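Local coordinates for protein alpha-glucosidase (Bacteroides thetaiotaomicron, PDB 5XFM) that hydrolyses beta-L-arabinopyranosides and alpha-galactosides as a bifunctional glycoside hydrolase of family 97, at residues 84-89 / 523-528; 554-559 / 576-581. The protein carries 1 engineered substitution. All coordinates share one frame; numbering follows the deposited sequence.

Three family regions meet around these two interactions, whose centres lie 13 Å apart. In interaction 1 the loop joining strands 69-83 and 91-104 of the N-terminal region meets residues 523-528, which lead into strand 526-528, a strand of the parallel sheet of the TIM-barrel-like glycoside hydrolase region. Interaction 2 follows later in the chain and joins two strands of the C-terminal antiparallel sheet. The two touch directly: Lys88 O and Thr557 OG1 are 2.6 Å apart, a probable hydrogen bond, and Gln523 CG packs on Trp554 CD1 at 3.9 Å. The N-terminal loop is therefore in contact with both the loop that leads into strand 526-528 and strand 556-563 of the C-terminal sheet.

Interaction 1. Residues 84-89 / 523-528; sequences QTRIKV and QNPVQN
Arg86 meets Pro525 with the base of its side chain and Gln523 with its backbone, in a buried contact between a connection of the N-terminal region and the run into strand 526-528. At the base, Arg86 CB lies 3.5 Å from Pro525 CG. One bond further, Arg86 CG is 3.7 Å from Pro525 CB, so the first two carbons lie against the outer carbons of the pyrrolidine ring, the side chains crossing at a slant. Beyond CG the chain bends at chi3 (-77°), carrying the guanidinium clear of Pro525. There Arg86 NE donates to Thr85 OG1 over 2.9 Å, an almost straight bond (175°) in the guanidinium plane, which fixes the turn of the group from one edge. NH1 at the tip bonds to the carbonyl oxygens of Tyr445 and Tyr448, and the side chain also touches Glu442. On the backbone side, Gln523 NE2 approaches Arg86 O at 3.2 Å, but the 120° angle at the hydrogen marks this bond as weak; the same nitrogen also bonds to Ser486. Carbon packing on Pro525 and the Gln523 amide at the Arg86 carbonyl thus share the contact, while NE and NH1 are held by a hydroxyl and two carbonyl oxygens, whose dipoles probably help to stabilise the buried positive charge.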
# COMPACT_ATOMS: atom_id res chain seq x y z
N GLN A 84 5.55 -15.52 3.05
CA GLN A 84 5.54 -14.11 3.42
C GLN A 84 4.34 -13.79 4.30
O GLN A 84 3.20 -14.00 3.89
CB GLN A 84 5.53 -13.23 2.18
CG GLN A 84 5.66 -11.75 2.45
CD GLN A 84 6.96 -11.39 3.17
OE1 GLN A 84 8.04 -11.82 2.77
NE2 GLN A 84 6.85 -10.60 4.23
N THR A 85 4.60 -13.27 5.50
CA THR A 85 3.53 -12.80 6.37
C THR A 85 3.22 -11.35 6.06
O THR A 85 3.98 -10.69 5.34
CB THR A 85 3.90 -12.92 7.85
OG1 THR A 85 5.02 -12.07 8.13
CG2 THR A 85 4.25 -14.35 8.20
N ARG A 86 2.10 -10.86 6.60
CA ARG A 86 1.72 -9.44 6.52
C ARG A 86 1.31 -8.97 5.12
O ARG A 86 1.34 -7.76 4.85
CB ARG A 86 2.85 -8.56 7.04
CG ARG A 86 3.23 -8.78 8.49
CD ARG A 86 4.64 -8.29 8.77
NE ARG A 86 5.64 -9.23 8.25
CZ ARG A 86 6.83 -8.87 7.76
NH1 ARG A 86 7.19 -7.60 7.72
NH2 ARG A 86 7.66 -9.80 7.31
N ILE A 87 0.96 -9.89 4.23
CA ILE A 87 0.44 -9.52 2.92
C ILE A 87 -0.84 -10.32 2.63
O ILE A 87 -1.31 -11.05 3.50
CB ILE A 87 1.46 -9.74 1.78
CG1 ILE A 87 1.78 -11.22 1.60
CG2 ILE A 87 2.74 -8.95 2.02
CD1 ILE A 87 2.47 -11.54 0.28
N LYS A 88 -1.37 -10.19 1.42
CA LYS A 88 -2.67 -10.77 1.05
C LYS A 88 -2.68 -12.31 0.96
O LYS A 88 -3.75 -12.92 0.91
CB LYS A 88 -3.14 -10.19 -0.28
CG LYS A 88 -2.28 -10.61 -1.46
CD LYS A 88 -2.71 -9.94 -2.76
CE LYS A 88 -2.19 -8.50 -2.86
NZ LYS A 88 -2.37 -7.93 -4.23
N VAL A 89 -1.51 -12.93 0.90
CA VAL A 89 -1.42 -14.38 0.79
C VAL A 89 -0.18 -14.85 1.56
O VAL A 89 0.79 -14.10 1.66
CB VAL A 89 -1.35 -14.83 -0.69
CG1 VAL A 89 -0.10 -14.27 -1.37
CG2 VAL A 89 -1.40 -16.35 -0.82
N GLN A 523 -6.59 -4.48 4.15
CA GLN A 523 -5.60 -5.32 4.83
C GLN A 523 -4.44 -4.55 5.46
O GLN A 523 -3.84 -3.66 4.84
CB GLN A 523 -5.05 -6.37 3.84
CG GLN A 523 -3.91 -7.23 4.36
CD GLN A 523 -2.56 -6.60 4.08
OE1 GLN A 523 -2.34 -6.02 3.01
NE2 GLN A 523 -1.64 -6.70 5.03
N ASN A 524 -4.15 -4.87 6.72
CA ASN A 524 -2.95 -4.41 7.43
C ASN A 524 -2.72 -5.31 8.65
O ASN A 524 -3.66 -5.61 9.38
CB ASN A 524 -3.09 -2.94 7.85
CG ASN A 524 -1.75 -2.30 8.19
OD1 ASN A 524 -1.29 -2.35 9.34
ND2 ASN A 524 -1.10 -1.71 7.20
N PRO A 525 -1.46 -5.72 8.88
CA PRO A 525 -1.12 -6.73 9.90
C PRO A 525 -1.51 -6.32 11.33
O PRO A 525 -2.02 -7.13 12.10
CB PRO A 525 0.41 -6.84 9.79
CG PRO A 525 0.75 -6.22 8.49
CD PRO A 525 -0.26 -5.18 8.23
N VAL A 526 -1.26 -5.06 11.66
CA VAL A 526 -1.66 -4.50 12.94
C VAL A 526 -2.77 -3.48 12.71
O VAL A 526 -2.52 -2.38 12.22
CB VAL A 526 -0.47 -3.83 13.67
CG1 VAL A 526 -0.94 -3.11 14.93
CG2 VAL A 526 0.59 -4.87 14.01
N GLN A 527 -4.01 -3.86 13.03
CA GLN A 527 -5.15 -2.98 12.79
C GLN A 527 -5.51 -2.18 14.03
O GLN A 527 -5.92 -2.74 15.04
CB GLN A 527 -6.37 -3.77 12.32
CG GLN A 527 -6.25 -4.47 10.97
CD GLN A 527 -6.43 -3.54 9.77
OE1 GLN A 527 -6.09 -2.36 9.82
NE2 GLN A 527 -6.98 -4.08 8.70
N ASN A 528 -5.38 -0.86 13.93
CA ASN A 528 -5.90 0.04 14.94
C ASN A 528 -7.24 0.58 14.45
O ASN A 528 -7.29 1.60 13.76
CB ASN A 528 -4.92 1.17 15.24
CG ASN A 528 -3.55 0.66 15.67
OD1 ASN A 528 -3.41 0.00 16.70
ND2 ASN A 528 -2.53 0.96 14.87

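Interaction 2. Residues 554-559 / 576-581; sequences WDETRF and DTWYLA
Trp578 packs against Arg558 and Glu556 across an antiparallel sheet of the C-terminal region, in which strands 556-563 and 577-584 flank strand 567-574. The spacing agrees: the CA atoms of Glu556 and Trp578 are 9.3 Å apart, about two strand spacings, and the side chains must bridge the middle strand. At the start of the first strand, a classic beta bulge sets Asp555 and Glu556 opposite the single residue Arg573.

Trp578 gives up the most surface. The six-membered end of its indole reaches Arg558, with Trp578 CZ2 3.7 Å from Arg558 NH1 and Trp578 CH2 3.8 Å from Arg558 CG. CH2 sits over one face of the guanidinium, offset toward the rim, with the two planes 56° apart, so the groups are tilted and not stacked flat. The Arg558 chain bends at chi2 and again at chi3 (-77°), bringing Arg558 NH1 to Glu556 OE2 at 2.6 Å, a salt bridge received on the syn side of the carboxylate. Glu556 OE1 lies 3.6 Å from Trp578 CZ2 and pairs with Arg573 as well. With an alanine in place of Glu556, both Arg558 and Arg573 would probably lose this carboxylate, and the Arg558 guanidinium would be freer to turn against the indole.

Trp554, which also makes a cation-pi contact with Arg572, meets Tyr579 in a T-shaped pair. The ring planes stand at 75° and the centroids are 5.8 Å apart; the tryptophan supplies the edge, Trp554 CZ3 coming 3.9 Å from Tyr579 CD1.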
# COMPACT_ATOMS: atom_id res chain seq x y z
N TRP A 554 -3.68 -13.08 6.74
CA TRP A 554 -4.36 -13.96 5.80
C TRP A 554 -3.46 -14.99 5.15
O TRP A 554 -2.26 -14.79 5.00
CB TRP A 554 -5.03 -13.11 4.72
CG TRP A 554 -5.81 -11.96 5.28
CD1 TRP A 554 -5.44 -10.65 5.32
CD2 TRP A 554 -7.11 -12.02 5.89
NE1 TRP A 554 -6.42 -9.89 5.90
CE2 TRP A 554 -7.45 -10.71 6.26
CE3 TRP A 554 -8.01 -13.06 6.15
CZ2 TRP A 554 -8.66 -10.40 6.89
CZ3 TRP A 554 -9.21 -12.75 6.77
CH2 TRP A 554 -9.53 -11.43 7.13
N ASP A 555 -4.05 -16.12 4.79
CA ASP A 555 -3.33 -17.16 4.07
C ASP A 555 -3.55 -17.08 2.56
O ASP A 555 -2.73 -17.56 1.78
CB ASP A 555 -3.73 -18.55 4.59
CG ASP A 555 -3.14 -18.85 5.94
OD1 ASP A 555 -1.90 -18.74 6.07
OD2 ASP A 555 -3.89 -19.21 6.87
N GLU A 556 -4.65 -16.45 2.16
CA GLU A 556 -5.04 -16.43 0.75
C GLU A 556 -6.12 -15.37 0.49
O GLU A 556 -6.95 -15.08 1.36
CB GLU A 556 -5.54 -17.81 0.32
CG GLU A 556 -5.79 -17.96 -1.18
CD GLU A 556 -6.46 -19.27 -1.52
OE1 GLU A 556 -6.52 -20.16 -0.64
OE2 GLU A 556 -6.93 -19.41 -2.67
N THR A 557 -6.09 -14.79 -0.71
CA THR A 557 -7.07 -13.78 -1.09
C THR A 557 -7.58 -14.08 -2.49
O THR A 557 -6.79 -14.26 -3.42
CB THR A 557 -6.47 -12.36 -1.05
OG1 THR A 557 -6.14 -12.02 0.30
CG2 THR A 557 -7.46 -11.33 -1.60
N ARG A 558 -8.90 -14.11 -2.66
CA ARG A 558 -9.47 -14.38 -3.96
C ARG A 558 -10.44 -13.27 -4.35
O ARG A 558 -11.36 -12.92 -3.60
CB ARG A 558 -10.14 -15.75 -3.98
CG ARG A 558 -9.16 -16.90 -3.74
CD ARG A 558 -9.27 -18.03 -4.75
NE ARG A 558 -10.41 -18.91 -4.53
CZ ARG A 558 -10.35 -20.07 -3.87
NH1 ARG A 558 -9.20 -20.48 -3.35
NH2 ARG A 558 -11.44 -20.81 -3.72
N PHE A 559 -10.22 -12.69 -5.54
CA PHE A 559 -11.13 -11.70 -6.09
C PHE A 559 -12.36 -12.40 -6.65
O PHE A 559 -12.25 -13.31 -7.47
CB PHE A 559 -10.43 -10.87 -7.17
CG PHE A 559 -11.33 -9.89 -7.87
CD1 PHE A 559 -11.83 -8.78 -7.20
CD2 PHE A 559 -11.65 -10.05 -9.21
CE1 PHE A 559 -12.65 -7.86 -7.84
CE2 PHE A 559 -12.47 -9.14 -9.87
CZ PHE A 559 -12.97 -8.04 -9.18
N ASP A 576 -8.54 -22.38 7.98
CA ASP A 576 -9.55 -23.08 7.21
C ASP A 576 -10.82 -22.24 7.09
O ASP A 576 -11.80 -22.68 6.48
CB ASP A 576 -9.85 -24.42 7.87
CG ASP A 576 -8.90 -25.52 7.43
OD1 ASP A 576 -8.44 -25.49 6.27
OD2 ASP A 576 -8.59 -26.40 8.26
N THR A 577 -10.79 -21.03 7.65
CA THR A 577 -11.98 -20.17 7.66
C THR A 577 -12.00 -19.16 6.52
O THR A 577 -11.07 -18.37 6.36
CB THR A 577 -12.09 -19.39 8.98
OG1 THR A 577 -11.80 -20.26 10.08
CG2 THR A 577 -13.49 -18.82 9.14
N TRP A 578 -13.09 -19.16 5.75
CA TRP A 578 -13.25 -18.20 4.66
C TRP A 578 -14.17 -17.05 5.04
O TRP A 578 -15.24 -17.24 5.64
CB TRP A 578 -13.78 -18.89 3.40
CG TRP A 578 -12.71 -19.51 2.54
CD1 TRP A 578 -12.36 -20.83 2.49
CD2 TRP A 578 -11.85 -18.83 1.62
NE1 TRP A 578 -11.34 -21.01 1.59
CE2 TRP A 578 -11.00 -19.80 1.04
CE3 TRP A 578 -11.70 -17.50 1.22
CZ2 TRP A 578 -10.03 -19.48 0.09
CZ3 TRP A 578 -10.74 -17.18 0.28
CH2 TRP A 578 -9.92 -18.17 -0.27
N TYR A 579 -13.72 -15.85 4.68
CA TYR A 579 -14.45 -14.61 4.88
C TYR A 579 -14.72 -13.92 3.54
O TYR A 579 -13.80 -13.46 2.88
CB TYR A 579 -13.67 -13.65 5.79
CG TYR A 579 -13.33 -14.15 7.18
CD1 TYR A 579 -12.33 -15.09 7.38
CD2 TYR A 579 -13.98 -13.63 8.30
CE1 TYR A 579 -12.02 -15.53 8.66
CE2 TYR A 579 -13.67 -14.06 9.57
CZ TYR A 579 -12.69 -15.01 9.75
OH TYR A 579 -12.38 -15.44 11.02
N LEU A 580 -15.99 -13.83 3.14
CA LEU A 580 -16.33 -13.05 1.96
C LEU A 580 -16.91 -11.70 2.38
O LEU A 580 -17.78 -11.62 3.24
CB LEU A 580 -17.32 -13.80 1.06
CG LEU A 580 -17.63 -13.05 -0.24
CD1 LEU A 580 -17.53 -13.98 -1.43
CD2 LEU A 580 -19.00 -12.40 -0.18
N ALA A 581 -16.40 -10.64 1.77
CA ALA A 581 -16.86 -9.30 2.09
C ALA A 581 -17.18 -8.55 0.81
O ALA A 581 -16.44 -8.64 -0.19
CB ALA A 581 -15.82 -8.55 2.90